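Long-range contact in naphthalene dioxygenase large subunit (Rhodococcus sp., PDB 2B1X), which is the large subunit of a Rieske non-haem iron oxygenase, carrying a [2Fe-2S] cluster and a separate mononuclear iron site: residues Trp203-Tyr215 with Asp418-Trp431. Numbering follows the deposited sequence.
Sequences WKLGADNFVGDAY and DYAEANQRNFLEYW
Asn423 donates from ND2 to the carbonyl O of Val211 at 3.0 Å, the one direct hydrogen bond between helices 204-212 and 422-431, which pack at 137°. The same amide nitrogen also bonds to Leu251 O, so a two-hydrogen donor suits this place. Beside it Gln424, its chain bent at chi2 (88°), lays its amide along Gly212; OE1 lies 3.5 Å from Gly212 CA, an approach this close because glycine has no side chain on that side. Val211 CG1 rests on the Gln424 backbone, 3.8 Å from its CA.

Toward Trp431 rings and aliphatic carbons do the touching. Ala207 CB, small enough to admit a ring, sits 3.5 Å from Phe427 CZ, and Trp203 CZ3 meets the edge of that ring. Lys204 carries CD over one face of the Trp431 indole in a CH-pi contact, 3.9 Å from the five-membered ring centroid; the chain then bends at chi3 and chi4, and NZ makes a hydrogen bond to Asn202 and a salt bridge to Glu37, which also takes both indole NE1 groups.

Water links the polar middle: one molecule donates to Asp208 OD1 and Asp213 OD2 and accepts from Gln424 NE2. Farther out, Asp208, also bonded to Tyr395, and Glu421 hold Arg91 of the second subunit by salt bridges. Asp213 bridges two metal sites, OD2 bonding cluster-pocket His111 of that subunit and OD1 the backbone N of iron ligand His216, consistent with electron transfer between subunits in this family.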
loop_
_atom_site.group_PDB
_atom_site.type_symbol
_atom_site.label_atom_id
_atom_site.label_comp_id
_atom_site.label_asym_id
_atom_site.label_seq_id
_atom_site.Cartn_x
_atom_site.Cartn_y
_atom_site.Cartn_z
ATOM N N TRP A 203 -19.193 -2.419 -1.320
ATOM C CA TRP A 203 -20.288 -1.537 -1.756
ATOM C C TRP A 203 -21.717 -1.969 -1.366
ATOM O O TRP A 203 -22.610 -1.121 -1.103
ATOM C CB TRP A 203 -20.179 -1.348 -3.289
ATOM C CG TRP A 203 -20.550 -2.567 -4.124
ATOM C CD1 TRP A 203 -19.718 -3.590 -4.529
ATOM C CD2 TRP A 203 -21.842 -2.893 -4.616
ATOM N NE1 TRP A 203 -20.425 -4.518 -5.263
ATOM C CE2 TRP A 203 -21.736 -4.121 -5.321
ATOM C CE3 TRP A 203 -23.108 -2.297 -4.500
ATOM C CZ2 TRP A 203 -22.838 -4.728 -5.940
ATOM C CZ3 TRP A 203 -24.183 -2.890 -5.126
ATOM C CH2 TRP A 203 -24.046 -4.093 -5.831
ATOM N N LYS A 204 -21.959 -3.279 -1.342
ATOM C CA LYS A 204 -23.302 -3.820 -1.092
ATOM C C LYS A 204 -23.836 -3.444 0.272
ATOM O O LYS A 204 -25.049 -3.403 0.475
ATOM C CB LYS A 204 -23.345 -5.362 -1.261
ATOM C CG LYS A 204 -23.295 -5.861 -2.720
ATOM C CD LYS A 204 -23.346 -7.435 -2.859
ATOM C CE LYS A 204 -22.157 -8.107 -2.171
ATOM N NZ LYS A 204 -20.836 -7.729 -2.900
ATOM N N LEU A 205 -22.954 -3.169 1.227
ATOM C CA LEU A 205 -23.389 -2.830 2.571
ATOM C C LEU A 205 -24.063 -1.460 2.617
ATOM O O LEU A 205 -24.980 -1.264 3.424
ATOM C CB LEU A 205 -22.214 -2.903 3.560
ATOM C CG LEU A 205 -21.514 -4.275 3.739
ATOM C CD1 LEU A 205 -20.255 -4.164 4.596
ATOM C CD2 LEU A 205 -22.516 -5.217 4.420
ATOM N N GLY A 206 -23.582 -0.502 1.803
ATOM C CA GLY A 206 -24.259 0.777 1.618
ATOM C C GLY A 206 -25.598 0.581 0.912
ATOM O O GLY A 206 -26.623 1.109 1.327
ATOM N N ALA A 207 -25.596 -0.211 -0.150
ATOM C CA ALA A 207 -26.824 -0.457 -0.886
ATOM C C ALA A 207 -27.914 -1.141 -0.015
ATOM O O ALA A 207 -29.099 -0.725 -0.022
ATOM C CB ALA A 207 -26.494 -1.269 -2.140
ATOM N N ASP A 208 -27.501 -2.146 0.761
ATOM C CA ASP A 208 -28.353 -2.902 1.716
ATOM C C ASP A 208 -28.980 -1.972 2.769
ATOM O O ASP A 208 -30.173 -2.078 3.119
ATOM C CB ASP A 208 -27.457 -3.969 2.420
ATOM C CG ASP A 208 -28.167 -4.746 3.533
ATOM O OD1 ASP A 208 -27.994 -4.416 4.759
ATOM O OD2 ASP A 208 -28.906 -5.729 3.290
ATOM N N ASN A 209 -28.169 -1.049 3.272
ATOM C CA ASN A 209 -28.597 -0.112 4.285
ATOM C C ASN A 209 -29.690 0.839 3.789
ATOM O O ASN A 209 -30.735 1.005 4.453
ATOM C CB ASN A 209 -27.375 0.641 4.835
ATOM C CG ASN A 209 -27.745 1.662 5.895
ATOM O OD1 ASN A 209 -28.281 2.689 5.570
ATOM N ND2 ASN A 209 -27.471 1.366 7.165
ATOM N N PHE A 210 -29.474 1.448 2.623
ATOM C CA PHE A 210 -30.424 2.417 2.103
ATOM C C PHE A 210 -31.638 1.761 1.460
ATOM O O PHE A 210 -32.650 2.396 1.422
ATOM C CB PHE A 210 -29.780 3.434 1.118
ATOM C CG PHE A 210 -29.195 4.642 1.787
ATOM C CD1 PHE A 210 -28.021 4.542 2.533
ATOM C CD2 PHE A 210 -29.849 5.879 1.725
ATOM C CE1 PHE A 210 -27.459 5.661 3.170
ATOM C CE2 PHE A 210 -29.317 7.027 2.394
ATOM C CZ PHE A 210 -28.119 6.908 3.130
ATOM N N VAL A 211 -31.537 0.525 0.933
ATOM C CA VAL A 211 -32.704 -0.109 0.272
ATOM C C VAL A 211 -33.892 -0.331 1.267
ATOM O O VAL A 211 -35.082 -0.239 0.900
ATOM C CB VAL A 211 -32.326 -1.407 -0.597
ATOM C CG1 VAL A 211 -32.078 -2.672 0.282
ATOM C CG2 VAL A 211 -33.393 -1.698 -1.713
ATOM N N GLY A 212 -33.581 -0.550 2.541
ATOM C CA GLY A 212 -34.612 -1.017 3.447
ATOM C C GLY A 212 -34.445 -0.706 4.916
ATOM O O GLY A 212 -35.376 -0.903 5.675
ATOM N N ASP A 213 -33.304 -0.162 5.318
ATOM C CA ASP A 213 -32.947 -0.212 6.752
ATOM C C ASP A 213 -33.155 1.091 7.527
ATOM O O ASP A 213 -32.317 2.002 7.464
ATOM C CB ASP A 213 -31.480 -0.688 6.876
ATOM C CG ASP A 213 -31.131 -1.185 8.287
ATOM O OD1 ASP A 213 -31.572 -0.625 9.307
ATOM O OD2 ASP A 213 -30.395 -2.146 8.455
ATOM N N ALA A 214 -34.280 1.182 8.230
ATOM C CA ALA A 214 -34.511 2.219 9.207
ATOM C C ALA A 214 -34.114 1.729 10.600
ATOM O O ALA A 214 -33.711 2.524 11.452
ATOM C CB ALA A 214 -35.976 2.609 9.190
ATOM N N TYR A 215 -34.258 0.416 10.807
ATOM C CA TYR A 215 -33.947 -0.300 12.073
ATOM C C TYR A 215 -32.654 0.156 12.744
ATOM O O TYR A 215 -32.648 0.335 13.969
ATOM C CB TYR A 215 -33.855 -1.809 11.793
ATOM C CG TYR A 215 -33.712 -2.742 12.997
ATOM C CD1 TYR A 215 -34.332 -2.472 14.239
ATOM C CD2 TYR A 215 -32.954 -3.905 12.881
ATOM C CE1 TYR A 215 -34.181 -3.368 15.325
ATOM C CE2 TYR A 215 -32.799 -4.775 13.947
ATOM C CZ TYR A 215 -33.413 -4.526 15.142
ATOM O OH TYR A 215 -33.229 -5.438 16.166
ATOM N N ASP A 418 -42.094 0.273 8.244
ATOM C CA ASP A 418 -40.741 0.296 7.670
ATOM C C ASP A 418 -39.673 -0.371 8.571
ATOM O O ASP A 418 -38.473 -0.153 8.398
ATOM C CB ASP A 418 -40.360 1.727 7.240
ATOM C CG ASP A 418 -39.203 1.765 6.232
ATOM O OD1 ASP A 418 -38.940 0.753 5.517
ATOM O OD2 ASP A 418 -38.452 2.767 6.126
ATOM N N TYR A 419 -40.103 -1.183 9.533
ATOM C CA TYR A 419 -39.215 -2.153 10.148
ATOM C C TYR A 419 -39.467 -3.491 9.433
ATOM O O TYR A 419 -40.333 -4.253 9.817
ATOM C CB TYR A 419 -39.463 -2.311 11.672
ATOM C CG TYR A 419 -38.917 -1.193 12.530
ATOM C CD1 TYR A 419 -39.590 -0.811 13.695
ATOM C CD2 TYR A 419 -37.751 -0.478 12.162
ATOM C CE1 TYR A 419 -39.107 0.248 14.503
ATOM C CE2 TYR A 419 -37.261 0.579 12.952
ATOM C CZ TYR A 419 -37.957 0.938 14.131
ATOM O OH TYR A 419 -37.516 1.978 14.938
ATOM N N ALA A 420 -38.748 -3.724 8.355
ATOM C CA ALA A 420 -38.847 -4.985 7.629
ATOM C C ALA A 420 -37.535 -5.176 6.894
ATOM O O ALA A 420 -36.727 -4.246 6.831
ATOM C CB ALA A 420 -40.020 -4.986 6.657
ATOM N N GLU A 421 -37.314 -6.384 6.384
ATOM C CA GLU A 421 -36.119 -6.694 5.602
ATOM C C GLU A 421 -36.490 -7.313 4.251
ATOM O O GLU A 421 -35.643 -7.955 3.570
ATOM C CB GLU A 421 -35.133 -7.559 6.406
ATOM C CG GLU A 421 -34.407 -6.759 7.484
ATOM C CD GLU A 421 -33.688 -7.591 8.541
ATOM O OE1 GLU A 421 -34.127 -8.727 8.825
ATOM O OE2 GLU A 421 -32.680 -7.076 9.109
ATOM N N ALA A 422 -37.744 -7.101 3.844
ATOM C CA ALA A 422 -38.228 -7.551 2.528
ATOM C C ALA A 422 -37.487 -6.869 1.361
ATOM O O ALA A 422 -37.139 -7.522 0.351
ATOM C CB ALA A 422 -39.747 -7.364 2.398
ATOM N N ASN A 423 -37.214 -5.576 1.503
ATOM C CA ASN A 423 -36.428 -4.850 0.492
ATOM C C ASN A 423 -35.007 -5.374 0.319
ATOM O O ASN A 423 -34.569 -5.583 -0.821
ATOM C CB ASN A 423 -36.403 -3.353 0.771
ATOM C CG ASN A 423 -37.749 -2.719 0.592
ATOM O OD1 ASN A 423 -38.741 -3.405 0.218
ATOM N ND2 ASN A 423 -37.825 -1.381 0.851
ATOM N N GLN A 424 -34.302 -5.597 1.421
ATOM C CA GLN A 424 -32.933 -6.161 1.360
ATOM C C GLN A 424 -32.926 -7.557 0.718
ATOM O O GLN A 424 -32.024 -7.898 -0.051
ATOM C CB GLN A 424 -32.293 -6.229 2.754
ATOM C CG GLN A 424 -32.116 -4.860 3.477
ATOM C CD GLN A 424 -33.323 -4.384 4.315
ATOM O OE1 GLN A 424 -34.473 -4.486 3.892
ATOM N NE2 GLN A 424 -33.040 -3.841 5.499
ATOM N N ARG A 425 -33.971 -8.341 1.015
ATOM C CA ARG A 425 -34.101 -9.683 0.466
ATOM C C ARG A 425 -34.312 -9.675 -1.046
ATOM O O ARG A 425 -33.744 -10.497 -1.751
ATOM C CB ARG A 425 -35.276 -10.399 1.132
ATOM C CG ARG A 425 -34.897 -10.990 2.530
ATOM C CD ARG A 425 -35.798 -12.151 2.917
ATOM N NE ARG A 425 -37.034 -11.553 3.250
ATOM C CZ ARG A 425 -38.222 -11.811 2.742
ATOM N NH1 ARG A 425 -38.457 -12.770 1.844
ATOM N NH2 ARG A 425 -39.211 -11.078 3.196
ATOM N N ASN A 426 -35.191 -8.781 -1.505
ATOM C CA ASN A 426 -35.439 -8.538 -2.926
ATOM C C ASN A 426 -34.187 -8.053 -3.661
ATOM O O ASN A 426 -33.941 -8.418 -4.796
ATOM C CB ASN A 426 -36.561 -7.494 -3.054
ATOM C CG ASN A 426 -36.922 -7.164 -4.495
ATOM O OD1 ASN A 426 -37.356 -8.022 -5.250
ATOM N ND2 ASN A 426 -36.769 -5.899 -4.870
ATOM N N PHE A 427 -33.398 -7.214 -3.009
ATOM C CA PHE A 427 -32.191 -6.686 -3.625
ATOM C C PHE A 427 -31.213 -7.855 -3.832
ATOM O O PHE A 427 -30.660 -8.033 -4.914
ATOM C CB PHE A 427 -31.609 -5.594 -2.709
ATOM C CG PHE A 427 -30.267 -5.068 -3.149
ATOM C CD1 PHE A 427 -30.183 -3.873 -3.839
ATOM C CD2 PHE A 427 -29.092 -5.746 -2.811
ATOM C CE1 PHE A 427 -28.947 -3.350 -4.230
ATOM C CE2 PHE A 427 -27.842 -5.236 -3.216
ATOM C CZ PHE A 427 -27.790 -4.011 -3.906
ATOM N N LEU A 428 -31.023 -8.656 -2.783
ATOM C CA LEU A 428 -30.052 -9.746 -2.834
ATOM C C LEU A 428 -30.525 -10.887 -3.699
ATOM O O LEU A 428 -29.712 -11.588 -4.287
ATOM C CB LEU A 428 -29.727 -10.238 -1.414
ATOM C CG LEU A 428 -28.866 -9.249 -0.641
ATOM C CD1 LEU A 428 -28.696 -9.702 0.800
ATOM C CD2 LEU A 428 -27.501 -8.993 -1.325
ATOM N N GLU A 429 -31.838 -11.095 -3.758
ATOM C CA GLU A 429 -32.402 -12.095 -4.669
ATOM C C GLU A 429 -32.060 -11.763 -6.107
ATOM O O GLU A 429 -31.624 -12.660 -6.872
ATOM C CB GLU A 429 -33.945 -12.217 -4.509
ATOM C CG GLU A 429 -34.567 -13.215 -5.484
ATOM C CD GLU A 429 -36.059 -13.433 -5.303
ATOM O OE1 GLU A 429 -36.836 -12.455 -5.261
ATOM O OE2 GLU A 429 -36.464 -14.605 -5.236
ATOM N N TYR A 430 -32.281 -10.510 -6.500
ATOM C CA TYR A 430 -31.951 -10.075 -7.851
ATOM C C TYR A 430 -30.437 -10.169 -8.100
ATOM O O TYR A 430 -30.013 -10.616 -9.142
ATOM C CB TYR A 430 -32.475 -8.672 -8.157
ATOM C CG TYR A 430 -32.326 -8.233 -9.619
ATOM C CD1 TYR A 430 -32.866 -8.992 -10.676
ATOM C CD2 TYR A 430 -31.622 -7.056 -9.946
ATOM C CE1 TYR A 430 -32.712 -8.583 -12.015
ATOM C CE2 TYR A 430 -31.492 -6.632 -11.261
ATOM C CZ TYR A 430 -32.017 -7.413 -12.289
ATOM O OH TYR A 430 -31.873 -6.978 -13.574
ATOM N N TRP A 431 -29.640 -9.775 -7.103
ATOM C CA TRP A 431 -28.174 -9.838 -7.222
ATOM C C TRP A 431 -27.790 -11.315 -7.488
ATOM O O TRP A 431 -27.023 -11.592 -8.382
ATOM C CB TRP A 431 -27.539 -9.282 -5.913
ATOM C CG TRP A 431 -26.041 -9.364 -5.848
ATOM C CD1 TRP A 431 -25.174 -8.422 -6.246
ATOM C CD2 TRP A 431 -25.264 -10.455 -5.362
ATOM N NE1 TRP A 431 -23.876 -8.827 -6.040
ATOM C CE2 TRP A 431 -23.896 -10.082 -5.491
ATOM C CE3 TRP A 431 -25.573 -11.712 -4.819
ATOM C CZ2 TRP A 431 -22.833 -10.936 -5.135
ATOM C CZ3 TRP A 431 -24.517 -12.560 -4.450
ATOM C CH2 TRP A 431 -23.159 -12.154 -4.603
HETATM O O HOH W 1 -29.601 -5.936 0.615
HETATM O O HOH W 2 -30.230 -3.966 6.555
HETATM O O HOH W 3 -35.914 -1.252 8.854
HETATM O O HOH W 4 -32.617 -4.237 9.340
#